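Local coordinates for protein monalysin (PDB 4MKO) that forms beta-barrel pores in host cell membranes, damaging the Drosophila intestine as a cytolytic and hemolytic toxin of Pseudomonas entomophila, at residues A[75-81]-A[124-130]; A[58-64]-A[138-144]. One frame throughout, in Å; residues are numbered along the deposited sequence.

Nested antiparallel pairing, one ladder closed inside the loop of another, organises this part of monalysin. From the N terminus, strand 46-67 supplies 58-64 and is followed by strand 72-81, which supplies 75-81. The chain then wanders through 42 mostly non-strand residues before 124-130 returns to close contact 1. Strand 136-151 follows, and its 138-144 pairs back with 58-64, so contact 2 closes the larger loop with contact 1 inside it; nothing crosses. Contact 1 is a separate two-stranded antiparallel sheet, whereas contact 2 belongs to the large mixed sheet. Their centres lie about 11 Å apart, and the two contacts touch where Gln142 meets Leu79 and Thr80.

Contact 1 of 2, residues A[75-81]-A[124-130]; sequences LSYQLTK and QSFTDTT
Tyr77 and Asp128, a hydrogen-bonded antiparallel pair, send their side chains out alongside each other in the same direction. The Asp128 carbonyl oxygen sits over the centre of the tyrosine ring, and the carboxylate plane stands 85° from that of the ring. At the ring edge, Tyr77 OH meets Thr130 OG1 in a 2.7 Å hydrogen bond, while a weak approach to Asp128 OD2 may compete for the same hydroxyl proton. Next along the same face, Leu79 CB lies over a face of the Phe126 ring, 4.0 Å from its centroid, in a CH-pi contact offset toward the rim. Phe126 can reach it because chi1 of 70° sets CG between its backbone N and carbonyl carbon, leaning the ring across the neighbouring strand. Behind these side chains runs a regular antiparallel ladder within the region inferred to be pore-forming in this aerolysin-like toxin. On its other, largely exposed face, Gln78 bends at chi2 (-57°) to bring NE2 to Thr127 OG1 at 3.0 Å; this bond is nearly straight and lies in the amide plane. Back on the face of Tyr77 and Phe126, Lys81 CE rests 3.8 Å from Gln124 CG, while the lysine ammonium forms a salt bridge with Glu118. Arg187 of strand 173-191 hydrogen-bonds to both Tyr77 OH and Thr130 OG1, and Leu75 and Leu79 pack against strands 46-67 and 136-151.

Contact 2 of 2, residues A[58-64]-A[138-144]; sequences YLQYVET and FVIYQVV
Tyr58 and Val144 lie side by side at the buried end of this antiparallel pairing, with Val144 CB 4.0 Å from the tyrosine ring centroid over one face. The CG2 methyl of Val144 presses on the Gln60 amide, 3.4 Å from OE1. On the face carrying Leu59, that residue's CB meets Tyr141 CB at 3.7 Å, and the two side chains cross at about a right angle; Val188 and Pro198 extend this apolar layer. The other end is more exposed. There a classic beta bulge sets Val62 and Glu63 both against Ile140: Ile140 O accepts a 2.8 Å bond from Val62 N and a weak one from Glu63 N at 3.4 Å, while Ile140 N gives Glu63 O a nearly straight bond of 2.8 Å. A chi1 of -177° carries the Tyr61 ring along its own strand, where OH shares a 2.7 Å hydrogen bond with Thr64 OG1. Tyr61 CE1 touches Val139 CG1 at 3.6 Å. Near the buried end, one water accepts from Gln60 NE2 and donates to Gln142 OE1, while Gln142 NE2 bonds to the carbonyls of Thr80 and Gln184. An accepting OE1 and a donating NE2 are consistent with a single orientation of the buried Gln142 amide.

Contact 1 of 2, residues A[75-81]-A[124-130]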
# COMPACT_ATOMS: atom_id res chain seq x y z
N LEU A 75 6.60 -25.19 5.86
CA LEU A 75 5.27 -24.61 5.79
C LEU A 75 5.03 -23.92 4.46
O LEU A 75 5.84 -23.10 4.05
CB LEU A 75 5.08 -23.61 6.95
CG LEU A 75 3.64 -23.15 7.19
CD1 LEU A 75 2.82 -24.24 7.89
CD2 LEU A 75 3.62 -21.92 8.05
N SER A 76 3.91 -24.24 3.79
CA SER A 76 3.48 -23.61 2.54
C SER A 76 2.33 -22.67 2.87
O SER A 76 1.41 -23.04 3.61
CB SER A 76 2.99 -24.66 1.54
OG SER A 76 4.06 -25.32 0.90
N TYR A 77 2.36 -21.46 2.31
CA TYR A 77 1.30 -20.47 2.57
C TYR A 77 1.15 -19.62 1.34
O TYR A 77 2.07 -19.56 0.51
CB TYR A 77 1.60 -19.61 3.82
CG TYR A 77 3.03 -19.10 3.88
CD1 TYR A 77 3.39 -17.91 3.26
CD2 TYR A 77 4.03 -19.86 4.49
CE1 TYR A 77 4.72 -17.46 3.29
CE2 TYR A 77 5.36 -19.43 4.49
CZ TYR A 77 5.70 -18.23 3.89
OH TYR A 77 7.01 -17.83 3.91
N GLN A 78 0.00 -18.96 1.20
CA GLN A 78 -0.26 -18.15 0.04
C GLN A 78 0.06 -16.69 0.25
O GLN A 78 -0.47 -16.06 1.16
CB GLN A 78 -1.73 -18.30 -0.41
CG GLN A 78 -2.13 -19.71 -0.88
CD GLN A 78 -1.27 -20.20 -2.02
OE1 GLN A 78 -1.33 -19.68 -3.14
NE2 GLN A 78 -0.41 -21.17 -1.74
N LEU A 79 0.92 -16.14 -0.61
CA LEU A 79 1.18 -14.70 -0.65
C LEU A 79 0.55 -14.20 -1.93
O LEU A 79 0.06 -15.00 -2.73
CB LEU A 79 2.69 -14.40 -0.62
CG LEU A 79 3.49 -14.84 0.62
CD1 LEU A 79 4.95 -14.43 0.49
CD2 LEU A 79 2.92 -14.25 1.92
N THR A 80 0.51 -12.88 -2.14
CA THR A 80 -0.03 -12.33 -3.38
C THR A 80 0.90 -11.30 -3.99
O THR A 80 1.76 -10.72 -3.30
CB THR A 80 -1.44 -11.73 -3.16
OG1 THR A 80 -1.35 -10.60 -2.29
CG2 THR A 80 -2.46 -12.75 -2.62
N LYS A 81 0.73 -11.06 -5.30
CA LYS A 81 1.44 -10.05 -6.06
C LYS A 81 0.42 -9.18 -6.81
O LYS A 81 -0.69 -9.65 -7.06
CB LYS A 81 2.52 -10.64 -6.99
CG LYS A 81 2.04 -11.65 -8.03
CD LYS A 81 3.23 -12.48 -8.52
CE LYS A 81 2.79 -13.66 -9.35
NZ LYS A 81 3.95 -14.47 -9.81
N GLN A 124 -2.71 -11.74 -7.78
CA GLN A 124 -2.33 -13.09 -8.19
C GLN A 124 -1.70 -13.78 -6.98
O GLN A 124 -0.74 -13.26 -6.41
CB GLN A 124 -1.37 -13.05 -9.40
CG GLN A 124 -0.93 -14.44 -9.91
CD GLN A 124 -2.07 -15.28 -10.42
OE1 GLN A 124 -2.72 -14.97 -11.42
NE2 GLN A 124 -2.35 -16.38 -9.73
N SER A 125 -2.26 -14.92 -6.58
CA SER A 125 -1.74 -15.69 -5.45
C SER A 125 -0.55 -16.54 -5.90
O SER A 125 -0.47 -16.92 -7.08
CB SER A 125 -2.82 -16.59 -4.85
OG SER A 125 -3.20 -17.59 -5.77
N PHE A 126 0.37 -16.82 -4.98
CA PHE A 126 1.54 -17.67 -5.23
C PHE A 126 1.95 -18.32 -3.93
O PHE A 126 1.73 -17.75 -2.85
CB PHE A 126 2.72 -16.93 -5.90
CG PHE A 126 3.44 -15.92 -5.05
CD1 PHE A 126 2.95 -14.62 -4.90
CD2 PHE A 126 4.64 -16.24 -4.42
CE1 PHE A 126 3.64 -13.68 -4.13
CE2 PHE A 126 5.33 -15.30 -3.65
CZ PHE A 126 4.83 -14.02 -3.52
N THR A 127 2.52 -19.52 -4.03
CA THR A 127 2.95 -20.29 -2.87
C THR A 127 4.34 -19.86 -2.45
O THR A 127 5.25 -19.77 -3.28
CB THR A 127 2.90 -21.81 -3.20
OG1 THR A 127 1.61 -22.12 -3.72
CG2 THR A 127 3.20 -22.69 -1.99
N ASP A 128 4.50 -19.65 -1.15
CA ASP A 128 5.80 -19.37 -0.56
C ASP A 128 6.02 -20.38 0.56
O ASP A 128 5.05 -20.89 1.13
CB ASP A 128 5.89 -17.92 -0.05
CG ASP A 128 7.30 -17.52 0.33
OD1 ASP A 128 8.22 -17.74 -0.50
OD2 ASP A 128 7.49 -16.96 1.43
N THR A 129 7.28 -20.76 0.81
CA THR A 129 7.58 -21.74 1.85
C THR A 129 8.65 -21.24 2.78
O THR A 129 9.52 -20.49 2.35
CB THR A 129 8.02 -23.11 1.24
OG1 THR A 129 9.27 -22.96 0.57
CG2 THR A 129 6.97 -23.73 0.29
N THR A 130 8.60 -21.68 4.05
CA THR A 130 9.61 -21.43 5.08
C THR A 130 9.74 -22.68 5.95
O THR A 130 8.72 -23.18 6.46
CB THR A 130 9.29 -20.17 5.93
OG1 THR A 130 9.18 -19.04 5.06
CG2 THR A 130 10.37 -19.87 6.98

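Contact 2 of 2, residues A[58-64]-A[138-144]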
# COMPACT_ATOMS: atom_id res chain seq x y z
N TYR A 58 2.18 -1.33 5.42
CA TYR A 58 1.74 -2.04 6.61
C TYR A 58 1.80 -3.54 6.42
O TYR A 58 1.96 -4.02 5.29
CB TYR A 58 0.37 -1.57 7.11
CG TYR A 58 -0.78 -1.99 6.24
CD1 TYR A 58 -1.15 -1.24 5.12
CD2 TYR A 58 -1.55 -3.11 6.55
CE1 TYR A 58 -2.23 -1.60 4.32
CE2 TYR A 58 -2.63 -3.49 5.75
CZ TYR A 58 -2.95 -2.74 4.63
OH TYR A 58 -4.01 -3.07 3.84
N LEU A 59 1.65 -4.28 7.52
CA LEU A 59 1.70 -5.73 7.48
C LEU A 59 0.28 -6.28 7.45
O LEU A 59 -0.52 -6.01 8.37
CB LEU A 59 2.45 -6.24 8.72
CG LEU A 59 3.96 -5.99 8.76
CD1 LEU A 59 4.55 -6.50 10.06
CD2 LEU A 59 4.65 -6.63 7.57
N GLN A 60 -0.07 -6.99 6.38
CA GLN A 60 -1.41 -7.56 6.30
C GLN A 60 -1.36 -9.04 6.65
O GLN A 60 -0.43 -9.75 6.28
CB GLN A 60 -2.07 -7.30 4.94
CG GLN A 60 -1.73 -8.29 3.85
CD GLN A 60 -2.55 -8.07 2.60
OE1 GLN A 60 -3.40 -7.15 2.51
NE2 GLN A 60 -2.27 -8.86 1.58
N TYR A 61 -2.36 -9.48 7.38
CA TYR A 61 -2.45 -10.86 7.87
C TYR A 61 -2.43 -11.92 6.76
O TYR A 61 -3.14 -11.78 5.76
CB TYR A 61 -3.73 -10.99 8.70
CG TYR A 61 -3.91 -12.35 9.33
CD1 TYR A 61 -3.21 -12.71 10.47
CD2 TYR A 61 -4.79 -13.28 8.78
CE1 TYR A 61 -3.38 -13.96 11.06
CE2 TYR A 61 -4.97 -14.53 9.36
CZ TYR A 61 -4.26 -14.87 10.49
OH TYR A 61 -4.42 -16.11 11.06
N VAL A 62 -1.61 -12.98 6.93
CA VAL A 62 -1.58 -14.11 6.00
C VAL A 62 -2.20 -15.34 6.70
O VAL A 62 -3.21 -15.86 6.23
CB VAL A 62 -0.16 -14.40 5.42
CG1 VAL A 62 -0.13 -15.70 4.62
CG2 VAL A 62 0.32 -13.24 4.56
N GLU A 63 -1.60 -15.78 7.82
CA GLU A 63 -2.08 -16.94 8.59
C GLU A 63 -1.37 -17.09 9.92
O GLU A 63 -0.38 -16.40 10.20
CB GLU A 63 -2.00 -18.25 7.77
CG GLU A 63 -0.60 -18.69 7.41
CD GLU A 63 -0.52 -20.08 6.80
OE1 GLU A 63 0.27 -20.91 7.29
OE2 GLU A 63 -1.24 -20.33 5.80
N THR A 64 -1.89 -18.00 10.75
CA THR A 64 -1.32 -18.31 12.06
C THR A 64 -1.09 -19.82 12.06
O THR A 64 -1.89 -20.56 11.48
CB THR A 64 -2.26 -17.88 13.19
OG1 THR A 64 -2.59 -16.51 13.04
CG2 THR A 64 -1.66 -18.12 14.56
N PHE A 138 2.96 -18.94 15.69
CA PHE A 138 3.54 -17.90 14.84
C PHE A 138 2.51 -17.32 13.89
O PHE A 138 1.62 -18.03 13.41
CB PHE A 138 4.73 -18.47 14.02
CG PHE A 138 5.69 -19.28 14.85
CD1 PHE A 138 6.64 -18.66 15.65
CD2 PHE A 138 5.58 -20.67 14.92
CE1 PHE A 138 7.49 -19.41 16.47
CE2 PHE A 138 6.44 -21.42 15.72
CZ PHE A 138 7.40 -20.79 16.49
N VAL A 139 2.66 -16.02 13.61
CA VAL A 139 1.76 -15.29 12.71
C VAL A 139 2.61 -14.82 11.54
O VAL A 139 3.71 -14.32 11.74
CB VAL A 139 1.01 -14.11 13.38
CG1 VAL A 139 -0.08 -13.57 12.46
CG2 VAL A 139 0.42 -14.52 14.74
N ILE A 140 2.09 -15.00 10.34
CA ILE A 140 2.73 -14.60 9.10
C ILE A 140 1.98 -13.41 8.54
O ILE A 140 0.75 -13.43 8.46
CB ILE A 140 2.73 -15.77 8.09
CG1 ILE A 140 3.40 -17.02 8.73
CG2 ILE A 140 3.43 -15.34 6.78
CD1 ILE A 140 3.34 -18.29 7.87
N TYR A 141 2.74 -12.39 8.10
CA TYR A 141 2.17 -11.19 7.48
C TYR A 141 2.91 -10.90 6.19
O TYR A 141 4.05 -11.33 6.04
CB TYR A 141 2.37 -9.96 8.38
CG TYR A 141 1.92 -10.12 9.82
CD1 TYR A 141 0.62 -9.80 10.20
CD2 TYR A 141 2.81 -10.55 10.80
CE1 TYR A 141 0.21 -9.92 11.53
CE2 TYR A 141 2.41 -10.69 12.13
CZ TYR A 141 1.12 -10.34 12.50
OH TYR A 141 0.75 -10.46 13.82
N GLN A 142 2.28 -10.16 5.26
CA GLN A 142 2.94 -9.71 4.02
C GLN A 142 2.92 -8.18 3.99
O GLN A 142 1.91 -7.57 4.36
CB GLN A 142 2.26 -10.26 2.77
CG GLN A 142 3.04 -9.96 1.48
CD GLN A 142 2.53 -10.63 0.23
OE1 GLN A 142 1.49 -11.31 0.22
NE2 GLN A 142 3.27 -10.47 -0.85
N VAL A 143 4.01 -7.58 3.51
CA VAL A 143 4.12 -6.12 3.39
C VAL A 143 3.20 -5.62 2.30
O VAL A 143 3.24 -6.10 1.15
CB VAL A 143 5.59 -5.66 3.14
CG1 VAL A 143 5.66 -4.17 2.84
CG2 VAL A 143 6.51 -6.04 4.31
N VAL A 144 2.41 -4.60 2.64
CA VAL A 144 1.52 -3.89 1.72
C VAL A 144 2.04 -2.47 1.54
O VAL A 144 2.35 -1.78 2.52
CB VAL A 144 0.06 -3.87 2.22
CG1 VAL A 144 -0.81 -2.98 1.33
CG2 VAL A 144 -0.52 -5.28 2.29
O HOH W 1 -0.89 -11.31 1.54